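Local structure of protein LigF (4XT0) at residues 108-111 and 112-116; 224-227 and 228-231; 237-240 and 241-245. The protein cleaves beta-aryl ether bonds of lignin as a stereospecific, glutathione-binding beta-etherase of the glutathione S-transferase superfamily. All blocks are in the same frame, centred on the assembly; numbering follows the deposited sequence.

Contact 1: residues 108-111 and 112-116; sequences EYFC and WCVST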
ATOM      1  N   GLU A 108      -3.327  -0.995  -2.364  1.00 20.93           N
ATOM      2  CA  GLU A 108      -4.090   0.005  -1.617  1.00 19.98           C
ATOM      3  C   GLU A 108      -5.500   0.228  -2.144  1.00 21.47           C
ATOM      4  O   GLU A 108      -6.289   0.910  -1.501  1.00 27.17           O
ATOM      5  CB  GLU A 108      -3.336   1.340  -1.618  1.00 22.11           C
ATOM      6  CG  GLU A 108      -1.950   1.223  -0.966  1.00 24.85           C
ATOM      7  CD  GLU A 108      -1.015   2.374  -1.298  1.00 24.74           C
ATOM      8  OE1 GLU A 108      -1.524   3.472  -1.603  1.00 25.95           O
ATOM      9  OE2 GLU A 108       0.232   2.174  -1.233  1.00 23.40           O
ATOM     10  N   TYR A 109      -5.811  -0.305  -3.320  1.00 22.10           N
ATOM     11  CA  TYR A 109      -7.126  -0.031  -3.924  1.00 25.05           C
ATOM     12  C   TYR A 109      -7.709  -1.232  -4.674  1.00 22.62           C
ATOM     13  O   TYR A 109      -8.766  -1.742  -4.315  1.00 23.97           O
ATOM     14  CB  TYR A 109      -7.003   1.181  -4.861  1.00 22.76           C
ATOM     15  CG  TYR A 109      -8.319   1.794  -5.311  1.00 30.44           C
ATOM     16  CD1 TYR A 109      -8.895   2.847  -4.606  1.00 35.55           C
ATOM     17  CD2 TYR A 109      -8.975   1.334  -6.453  1.00 25.16           C
ATOM     18  CE1 TYR A 109     -10.116   3.425  -5.025  1.00 29.05           C
ATOM     19  CE2 TYR A 109     -10.175   1.907  -6.882  1.00 27.23           C
ATOM     20  CZ  TYR A 109     -10.737   2.950  -6.165  1.00 29.05           C
ATOM     21  OH  TYR A 109     -11.920   3.514  -6.587  1.00 36.09           O
ATOM     22  N   PHE A 110      -7.004  -1.683  -5.713  1.00 22.62           N
ATOM     23  CA  PHE A 110      -7.555  -2.643  -6.673  1.00 25.78           C
ATOM     24  C   PHE A 110      -7.804  -4.020  -6.051  1.00 25.59           C
ATOM     25  O   PHE A 110      -8.867  -4.613  -6.253  1.00 23.14           O
ATOM     26  CB  PHE A 110      -6.611  -2.759  -7.892  1.00 29.98           C
ATOM     27  CG  PHE A 110      -7.129  -3.645  -9.015  1.00 25.26           C
ATOM     28  CD1 PHE A 110      -8.486  -3.871  -9.190  1.00 21.35           C
ATOM     29  CD2 PHE A 110      -6.236  -4.254  -9.892  1.00 21.35           C
ATOM     30  CE1 PHE A 110      -8.942  -4.688 -10.206  1.00 27.76           C
ATOM     31  CE2 PHE A 110      -6.685  -5.072 -10.924  1.00 25.19           C
ATOM     32  CZ  PHE A 110      -8.043  -5.294 -11.081  1.00 24.93           C
ATOM     33  N   CYS A 111      -6.831  -4.539  -5.307  1.00 24.03           N
ATOM     34  CA  CYS A 111      -7.000  -5.859  -4.715  1.00 23.23           C
ATOM     35  C   CYS A 111      -8.206  -5.889  -3.779  1.00 25.73           C
ATOM     36  O   CYS A 111      -8.980  -6.835  -3.796  1.00 25.31           O
ATOM     37  CB  CYS A 111      -5.752  -6.295  -3.943  1.00 21.69           C
ATOM     38  SG  CYS A 111      -5.982  -7.882  -3.079  1.00 35.39           S
ATOM     39  N   TRP A 112      -8.380  -4.842  -2.984  1.00 23.18           N
ATOM     40  CA  TRP A 112      -9.379  -4.894  -1.924  1.00 26.97           C
ATOM     41  C   TRP A 112     -10.835  -4.820  -2.390  1.00 32.14           C
ATOM     42  O   TRP A 112     -11.710  -5.468  -1.795  1.00 30.03           O
ATOM     43  CB  TRP A 112      -9.086  -3.796  -0.889  1.00 34.50           C
ATOM     44  CG  TRP A 112      -7.718  -3.939  -0.278  1.00 57.16           C
ATOM     45  CD1 TRP A 112      -6.818  -2.939  -0.050  1.00 68.91           C
ATOM     46  CD2 TRP A 112      -7.075  -5.160   0.147  1.00 68.67           C
ATOM     47  NE1 TRP A 112      -5.672  -3.451   0.508  1.00 75.49           N
ATOM     48  CE2 TRP A 112      -5.802  -4.810   0.635  1.00 75.24           C
ATOM     49  CE3 TRP A 112      -7.459  -6.511   0.173  1.00 74.18           C
ATOM     50  CZ2 TRP A 112      -4.906  -5.759   1.139  1.00 79.17           C
ATOM     51  CZ3 TRP A 112      -6.566  -7.451   0.668  1.00 77.60           C
ATOM     52  CH2 TRP A 112      -5.307  -7.069   1.147  1.00 76.91           C
ATOM     53  N   CYS A 113     -11.126  -4.069  -3.445  1.00 27.10           N
ATOM     54  CA  CYS A 113     -12.521  -4.037  -3.886  1.00 29.01           C
ATOM     55  C   CYS A 113     -12.902  -5.366  -4.548  1.00 33.38           C
ATOM     56  O   CYS A 113     -13.996  -5.891  -4.313  1.00 31.23           O
ATOM     57  CB  CYS A 113     -12.791  -2.846  -4.817  1.00 29.30           C
ATOM     58  SG  CYS A 113     -11.722  -2.667  -6.259  1.00 28.62           S
ATOM     59  N   VAL A 114     -11.993  -5.921  -5.345  1.00 28.04           N
ATOM     60  CA  VAL A 114     -12.214  -7.233  -5.961  1.00 28.72           C
ATOM     61  C   VAL A 114     -12.339  -8.305  -4.875  1.00 27.45           C
ATOM     62  O   VAL A 114     -13.265  -9.112  -4.882  1.00 32.06           O
ATOM     63  CB  VAL A 114     -11.061  -7.601  -6.927  1.00 32.31           C
ATOM     64  CG1 VAL A 114     -11.143  -9.061  -7.354  1.00 24.40           C
ATOM     65  CG2 VAL A 114     -11.071  -6.671  -8.132  1.00 26.37           C
ATOM     66  N   SER A 115     -11.403  -8.272  -3.932  1.00 26.83           N
ATOM     67  CA  SER A 115     -11.367  -9.218  -2.823  1.00 32.66           C
ATOM     68  C   SER A 115     -12.658  -9.192  -2.001  1.00 34.07           C
ATOM     69  O   SER A 115     -13.228 -10.246  -1.705  1.00 32.79           O
ATOM     70  CB  SER A 115     -10.148  -8.923  -1.933  1.00 35.35           C
ATOM     71  OG  SER A 115     -10.197  -9.639  -0.713  1.00 43.89           O
ATOM     72  N   THR A 116     -13.129  -7.995  -1.650  1.00 36.48           N
ATOM     73  CA  THR A 116     -14.364  -7.867  -0.871  1.00 38.93           C
ATOM     74  C   THR A 116     -15.526  -8.598  -1.534  1.00 37.75           C
ATOM     75  O   THR A 116     -16.307  -9.272  -0.866  1.00 37.73           O
ATOM     76  CB  THR A 116     -14.773  -6.395  -0.656  1.00 38.85           C
ATOM     77  OG1 THR A 116     -13.724  -5.709   0.035  1.00 44.66           O
ATOM     78  CG2 THR A 116     -16.068  -6.319   0.165  1.00 41.85           C
TER
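Residues 108-111 run straight on into 112-116 within the long helix 93-121, and the backbone between them is uneven. The helix has a wider pi-type turn at 108-110, and next to it Cys-113 N reaches Tyr-109 O by a weak bond of 3.4 Å. Two residues on, Ser-115 N donates to Cys-111 O at 2.8 Å with an N-H...O angle of 157°. Trp-112 O is gripped twice by Thr-116, through its backbone N and through OG1 at 2.7 Å, the two donors arriving from opposite faces of the carbonyl plane.

The sulfur of Cys-111 carries the main side-chain contact. It lies over one face of the Trp-112 indole, 4.1 Å from the centroid of the six-membered ring and displaced toward the rim, where it meets CE3 and CZ3; this is a sulfur-aromatic contact between neighbours in sequence. The indole also comes close to glutathione, and Trp-112 thus lies beside the bound ligand in the all-helical C-terminal domain of this GST fold.

Phe-110 and Val-114 meet one turn apart, CE1 to CG2 at 3.6 Å, the methyl approaching the ring at a slant. With CG anti to the backbone N (chi1 -175°), the phenyl group lies beside its own carbonyl carbon, on the Val-114 side. Ile-203 of helix 195-204 packs on both side chains. Tyr-109 OH instead hydrogen-bonds Glu-147 of the second subunit, and Glu-108 OE2 forms a salt bridge with Lys-104.

Contact 2: residues 224-227 and 228-231; sequences PGLC and AWLD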
ATOM      1  N   PRO A 224     -11.266  -3.445 -24.424  1.00 43.75           N
ATOM      2  CA  PRO A 224     -10.420  -4.222 -25.338  1.00 39.45           C
ATOM      3  C   PRO A 224      -8.941  -4.182 -24.959  1.00 36.60           C
ATOM      4  O   PRO A 224      -8.253  -5.186 -25.119  1.00 41.75           O
ATOM      5  CB  PRO A 224     -10.647  -3.537 -26.694  1.00 42.11           C
ATOM      6  CG  PRO A 224     -11.036  -2.149 -26.344  1.00 46.67           C
ATOM      7  CD  PRO A 224     -11.878  -2.290 -25.102  1.00 45.55           C
ATOM      8  N   GLY A 225      -8.466  -3.041 -24.467  1.00 35.41           N
ATOM      9  CA  GLY A 225      -7.087  -2.917 -24.041  1.00 34.98           C
ATOM     10  C   GLY A 225      -6.771  -3.882 -22.912  1.00 36.19           C
ATOM     11  O   GLY A 225      -5.804  -4.642 -22.973  1.00 32.88           O
ATOM     12  N   LEU A 226      -7.590  -3.840 -21.871  1.00 36.35           N
ATOM     13  CA  LEU A 226      -7.436  -4.729 -20.726  1.00 35.86           C
ATOM     14  C   LEU A 226      -7.456  -6.210 -21.158  1.00 29.33           C
ATOM     15  O   LEU A 226      -6.606  -7.007 -20.738  1.00 27.77           O
ATOM     16  CB  LEU A 226      -8.543  -4.440 -19.701  1.00 36.97           C
ATOM     17  CG  LEU A 226      -8.621  -5.294 -18.438  1.00 32.91           C
ATOM     18  CD1 LEU A 226      -7.318  -5.236 -17.702  1.00 30.69           C
ATOM     19  CD2 LEU A 226      -9.753  -4.803 -17.544  1.00 38.25           C
ATOM     20  N   CYS A 227      -8.418  -6.563 -22.010  1.00 35.44           N
ATOM     21  CA  CYS A 227      -8.536  -7.937 -22.503  1.00 36.16           C
ATOM     22  C   CYS A 227      -7.335  -8.407 -23.328  1.00 36.40           C
ATOM     23  O   CYS A 227      -6.920  -9.559 -23.208  1.00 32.84           O
ATOM     24  CB  CYS A 227      -9.808  -8.099 -23.335  1.00 40.67           C
ATOM     25  SG  CYS A 227     -11.333  -7.990 -22.376  1.00 43.12           S
ATOM     26  N   ALA A 228      -6.783  -7.544 -24.177  1.00 35.49           N
ATOM     27  CA  ALA A 228      -5.613  -7.936 -24.970  1.00 41.50           C
ATOM     28  C   ALA A 228      -4.398  -8.156 -24.063  1.00 33.68           C
ATOM     29  O   ALA A 228      -3.602  -9.069 -24.281  1.00 35.07           O
ATOM     30  CB  ALA A 228      -5.305  -6.889 -26.040  1.00 39.12           C
ATOM     31  N   TRP A 229      -4.274  -7.315 -23.041  1.00 35.99           N
ATOM     32  CA  TRP A 229      -3.220  -7.440 -22.037  1.00 28.73           C
ATOM     33  C   TRP A 229      -3.363  -8.754 -21.253  1.00 28.97           C
ATOM     34  O   TRP A 229      -2.386  -9.490 -21.075  1.00 28.84           O
ATOM     35  CB  TRP A 229      -3.263  -6.213 -21.118  1.00 24.02           C
ATOM     36  CG  TRP A 229      -2.418  -6.220 -19.860  1.00 28.80           C
ATOM     37  CD1 TRP A 229      -1.089  -5.891 -19.751  1.00 27.57           C
ATOM     38  CD2 TRP A 229      -2.879  -6.480 -18.522  1.00 23.54           C
ATOM     39  NE1 TRP A 229      -0.695  -5.960 -18.433  1.00 24.10           N
ATOM     40  CE2 TRP A 229      -1.765  -6.311 -17.663  1.00 27.72           C
ATOM     41  CE3 TRP A 229      -4.113  -6.844 -17.975  1.00 25.20           C
ATOM     42  CZ2 TRP A 229      -1.857  -6.510 -16.277  1.00 25.96           C
ATOM     43  CZ3 TRP A 229      -4.201  -7.030 -16.593  1.00 25.81           C
ATOM     44  CH2 TRP A 229      -3.077  -6.859 -15.764  1.00 21.94           C
ATOM     45  N   LEU A 230      -4.582  -9.064 -20.811  1.00 28.16           N
ATOM     46  CA  LEU A 230      -4.841 -10.341 -20.140  1.00 27.11           C
ATOM     47  C   LEU A 230      -4.442 -11.540 -21.012  1.00 28.56           C
ATOM     48  O   LEU A 230      -3.816 -12.484 -20.528  1.00 27.58           O
ATOM     49  CB  LEU A 230      -6.316 -10.457 -19.750  1.00 30.82           C
ATOM     50  CG  LEU A 230      -6.806  -9.674 -18.527  1.00 31.41           C
ATOM     51  CD1 LEU A 230      -8.337  -9.735 -18.452  1.00 28.74           C
ATOM     52  CD2 LEU A 230      -6.184 -10.210 -17.229  1.00 24.87           C
ATOM     53  N   ASP A 231      -4.813 -11.491 -22.291  1.00 29.07           N
ATOM     54  CA  ASP A 231      -4.441 -12.522 -23.262  1.00 29.74           C
ATOM     55  C   ASP A 231      -2.929 -12.623 -23.438  1.00 35.23           C
ATOM     56  O   ASP A 231      -2.370 -13.718 -23.475  1.00 28.36           O
ATOM     57  CB  ASP A 231      -5.082 -12.231 -24.614  1.00 32.09           C
ATOM     58  CG  ASP A 231      -6.563 -12.579 -24.652  1.00 40.71           C
ATOM     59  OD1 ASP A 231      -7.088 -13.123 -23.657  1.00 44.37           O
ATOM     60  OD2 ASP A 231      -7.198 -12.310 -25.689  1.00 43.86           O
TER
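Ala-228 opens the second half of this helical stretch by donating its N-H to Pro-224 O at 2.9 Å, while its CB methyl sits 3.5 Å from that same Pro-224 O.

Trp-229 follows with a backbone bond to Gly-225 O, and its indole meets Leu-226 obliquely. The leucine CD1 touches the benzo part of the ring, 3.6 Å from CE3 and 3.8 Å from CZ3, and Leu-226 O lies at the ring edge, in its plane. With CG anti to the backbone N (chi1 170°), the indole runs past Leu-226, and its NE1 hydrogen-bonds Asp-197 of helix 195-204; a buried ring is thus fixed at its polar corner and packed by leucine on the six-membered side.

Leu-230 N closes the next turn on Leu-226 O at 2.9 Å, nearly straight at 165°. Its CG rests 3.5 Å from that oxygen, but the two leucine side chains meet only loosely, CG of Leu-226 to CD1 of Leu-230 at 4.5 Å.

Asp-231 completes the series through its N-H to Cys-227 O at 3.0 Å. At the other end, both carboxylate oxygens of Glu-179 accept backbone N-H groups, from Gly-225 and Leu-226. The four consecutive i to i+4 bonds define the proline-led first turns of an alpha-helix, here helix 224-235 packed against helices 161-182 and 195-204 in the GST C-terminal domain.

Contact 3: residues 237-240 and 241-245; sequences PAIK and EMFEK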
ATOM      1  N   PRO A 237       5.244 -17.938 -21.853  1.00 30.23           N
ATOM      2  CA  PRO A 237       5.612 -19.311 -21.475  1.00 28.89           C
ATOM      3  C   PRO A 237       5.692 -19.544 -19.960  1.00 27.11           C
ATOM      4  O   PRO A 237       5.254 -20.593 -19.501  1.00 27.79           O
ATOM      5  CB  PRO A 237       6.983 -19.492 -22.134  1.00 35.30           C
ATOM      6  CG  PRO A 237       6.903 -18.611 -23.353  1.00 37.64           C
ATOM      7  CD  PRO A 237       6.158 -17.391 -22.872  1.00 34.18           C
ATOM      8  N   ALA A 238       6.236 -18.598 -19.202  1.00 26.63           N
ATOM      9  CA  ALA A 238       6.369 -18.769 -17.755  1.00 25.05           C
ATOM     10  C   ALA A 238       5.008 -18.753 -17.056  1.00 24.41           C
ATOM     11  O   ALA A 238       4.820 -19.426 -16.038  1.00 24.07           O
ATOM     12  CB  ALA A 238       7.281 -17.671 -17.156  1.00 22.44           C
ATOM     13  N   ILE A 239       4.062 -17.982 -17.598  1.00 24.82           N
ATOM     14  CA  ILE A 239       2.716 -17.917 -17.024  1.00 22.77           C
ATOM     15  C   ILE A 239       1.938 -19.194 -17.327  1.00 27.12           C
ATOM     16  O   ILE A 239       1.278 -19.755 -16.442  1.00 24.35           O
ATOM     17  CB  ILE A 239       1.931 -16.688 -17.546  1.00 28.12           C
ATOM     18  CG1 ILE A 239       2.627 -15.376 -17.127  1.00 23.25           C
ATOM     19  CG2 ILE A 239       0.496 -16.709 -17.052  1.00 26.72           C
ATOM     20  CD1 ILE A 239       2.777 -15.159 -15.611  1.00 24.20           C
ATOM     21  N   LYS A 240       2.025 -19.672 -18.570  1.00 26.37           N
ATOM     22  CA  LYS A 240       1.450 -20.977 -18.906  1.00 31.21           C
ATOM     23  C   LYS A 240       2.085 -22.078 -18.052  1.00 29.61           C
ATOM     24  O   LYS A 240       1.382 -22.960 -17.557  1.00 31.76           O
ATOM     25  CB  LYS A 240       1.621 -21.302 -20.396  1.00 34.55           C
ATOM     26  CG  LYS A 240       0.740 -20.478 -21.322  1.00 47.95           C
ATOM     27  CD  LYS A 240       0.794 -21.002 -22.755  1.00 65.93           C
ATOM     28  CE  LYS A 240       0.016 -20.102 -23.727  1.00 74.47           C
ATOM     29  NZ  LYS A 240      -1.458 -20.033 -23.450  1.00 72.45           N
ATOM     30  N   GLU A 241       3.404 -22.024 -17.860  1.00 27.89           N
ATOM     31  CA  GLU A 241       4.074 -23.022 -17.020  1.00 31.63           C
ATOM     32  C   GLU A 241       3.553 -22.992 -15.574  1.00 33.89           C
ATOM     33  O   GLU A 241       3.358 -24.039 -14.952  1.00 35.50           O
ATOM     34  CB  GLU A 241       5.587 -22.810 -17.021  1.00 36.68           C
ATOM     35  CG  GLU A 241       6.355 -23.868 -16.237  1.00 35.82           C
ATOM     36  CD  GLU A 241       7.813 -23.488 -16.016  1.00 39.53           C
ATOM     37  OE1 GLU A 241       8.199 -22.366 -16.409  1.00 40.56           O
ATOM     38  OE2 GLU A 241       8.569 -24.306 -15.448  1.00 40.53           O
ATOM     39  N   MET A 242       3.343 -21.786 -15.050  1.00 31.31           N
ATOM     40  CA  MET A 242       2.844 -21.607 -13.692  1.00 29.62           C
ATOM     41  C   MET A 242       1.502 -22.332 -13.530  1.00 30.11           C
ATOM     42  O   MET A 242       1.305 -23.133 -12.607  1.00 27.73           O
ATOM     43  CB  MET A 242       2.708 -20.110 -13.368  1.00 24.47           C
ATOM     44  CG  MET A 242       2.092 -19.823 -11.996  1.00 24.31           C
ATOM     45  SD  MET A 242       1.819 -18.070 -11.666  1.00 20.32           S
ATOM     46  CE  MET A 242       0.634 -17.681 -12.963  1.00 29.99           C
ATOM     47  N   PHE A 243       0.583 -22.074 -14.453  1.00 28.63           N
ATOM     48  CA  PHE A 243      -0.744 -22.683 -14.361  1.00 35.41           C
ATOM     49  C   PHE A 243      -0.702 -24.192 -14.623  1.00 37.58           C
ATOM     50  O   PHE A 243      -1.491 -24.955 -14.054  1.00 33.25           O
ATOM     51  CB  PHE A 243      -1.716 -22.010 -15.334  1.00 34.83           C
ATOM     52  CG  PHE A 243      -2.186 -20.649 -14.881  1.00 33.04           C
ATOM     53  CD1 PHE A 243      -2.984 -20.515 -13.757  1.00 28.16           C
ATOM     54  CD2 PHE A 243      -1.860 -19.512 -15.605  1.00 30.43           C
ATOM     55  CE1 PHE A 243      -3.429 -19.263 -13.348  1.00 29.17           C
ATOM     56  CE2 PHE A 243      -2.300 -18.255 -15.201  1.00 28.46           C
ATOM     57  CZ  PHE A 243      -3.081 -18.133 -14.067  1.00 29.11           C
ATOM     58  N   GLU A 244       0.226 -24.622 -15.472  1.00 33.47           N
ATOM     59  CA  GLU A 244       0.359 -26.038 -15.782  1.00 39.48           C
ATOM     60  C   GLU A 244       0.859 -26.828 -14.579  1.00 40.91           C
ATOM     61  O   GLU A 244       0.473 -27.983 -14.375  1.00 42.10           O
ATOM     62  CB  GLU A 244       1.308 -26.242 -16.965  1.00 47.34           C
ATOM     63  CG  GLU A 244       1.524 -27.703 -17.341  1.00 66.71           C
ATOM     64  CD  GLU A 244       2.962 -28.019 -17.730  1.00 77.89           C
ATOM     65  OE1 GLU A 244       3.381 -29.184 -17.542  1.00 83.72           O
ATOM     66  OE2 GLU A 244       3.669 -27.108 -18.223  1.00 78.27           O
ATOM     67  N   LYS A 245       1.731 -26.204 -13.792  1.00 35.35           N
ATOM     68  CA  LYS A 245       2.406 -26.908 -12.697  1.00 38.14           C
ATOM     69  C   LYS A 245       1.798 -26.604 -11.333  1.00 41.92           C
ATOM     70  O   LYS A 245       2.413 -26.852 -10.301  1.00 52.51           O
ATOM     71  CB  LYS A 245       3.902 -26.570 -12.696  1.00 33.67           C
ATOM     72  CG  LYS A 245       4.672 -27.315 -13.774  1.00 41.63           C
ATOM     73  CD  LYS A 245       6.133 -26.924 -13.792  1.00 38.28           C
ATOM     74  CE  LYS A 245       6.862 -27.663 -14.897  1.00 36.76           C
ATOM     75  NZ  LYS A 245       8.193 -27.047 -15.147  1.00 40.15           N
TER
HETATM   76  O   HOH W   1       2.375 -25.229 -19.884  1.00 65.55           O
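Phe-243 lies alongside Ile-239, one turn earlier, both pointing the same way, the isoleucine CG2 methyl 3.7 Å from ring atom CE2. This is an i to i+4 apolar pair on helix 237-244, the last helix of the GST C-terminal domain. The phenyl CG is anti to its own carbonyl carbon (chi1 -75°), which sets the ring back over the preceding turn, where CD2 comes within 3.3 Å of Ile-239 O. Met-242 adds its terminal methyl: CE stands 3.7 Å above the plane of the Phe-243 ring, displaced toward the rim, because the chain bends at its last torsion (chi3 63°). An alanine in place of Phe-243 is likely to leave Ile-239 CG2 and Met-242 CE without their shared aromatic partner and the methionine end freer to turn. Both Met-242 and Phe-243 also touch Pro-13, joining this helix to the N-terminal domain.

The backbone links Glu-241, Met-242, Phe-243 and Glu-244 to residues 237-240 in i to i+4 order. Met-242 N approaches Ala-238 O from well above the carbonyl plane.

The rest of the helix surface carries charged groups. A water donates to Glu-244 OE2 at 2.8 Å and weakly to Lys-240 O, while Glu-241 OE2 and Lys-245 NZ both bind a Tris molecule, probably from the crystallisation liquor. Lys-245 NZ also forms a salt bridge with Glu-241 OE2, 2.8 Å long, from the anti side of the carboxylate.

All three contacts are local helical packing in the C-terminal domain, yet they sit in different surroundings. Contact 2 is the most buried and largely apolar, its tryptophan tied to helix 195-204. That helix also receives Phe-110 and Val-114 of contact 1, while helix 161-182 packs on both; their centres are about 20 Å apart. Contact 1, nearer the centre of the chain, is partly buried and faces both glutathione and the second subunit, and it adds sulfur to its aromatic chemistry. Contact 3, on the helix that follows that of contact 2, joins an apolar face to a surface of charged groups and water and reaches toward the N-terminal domain.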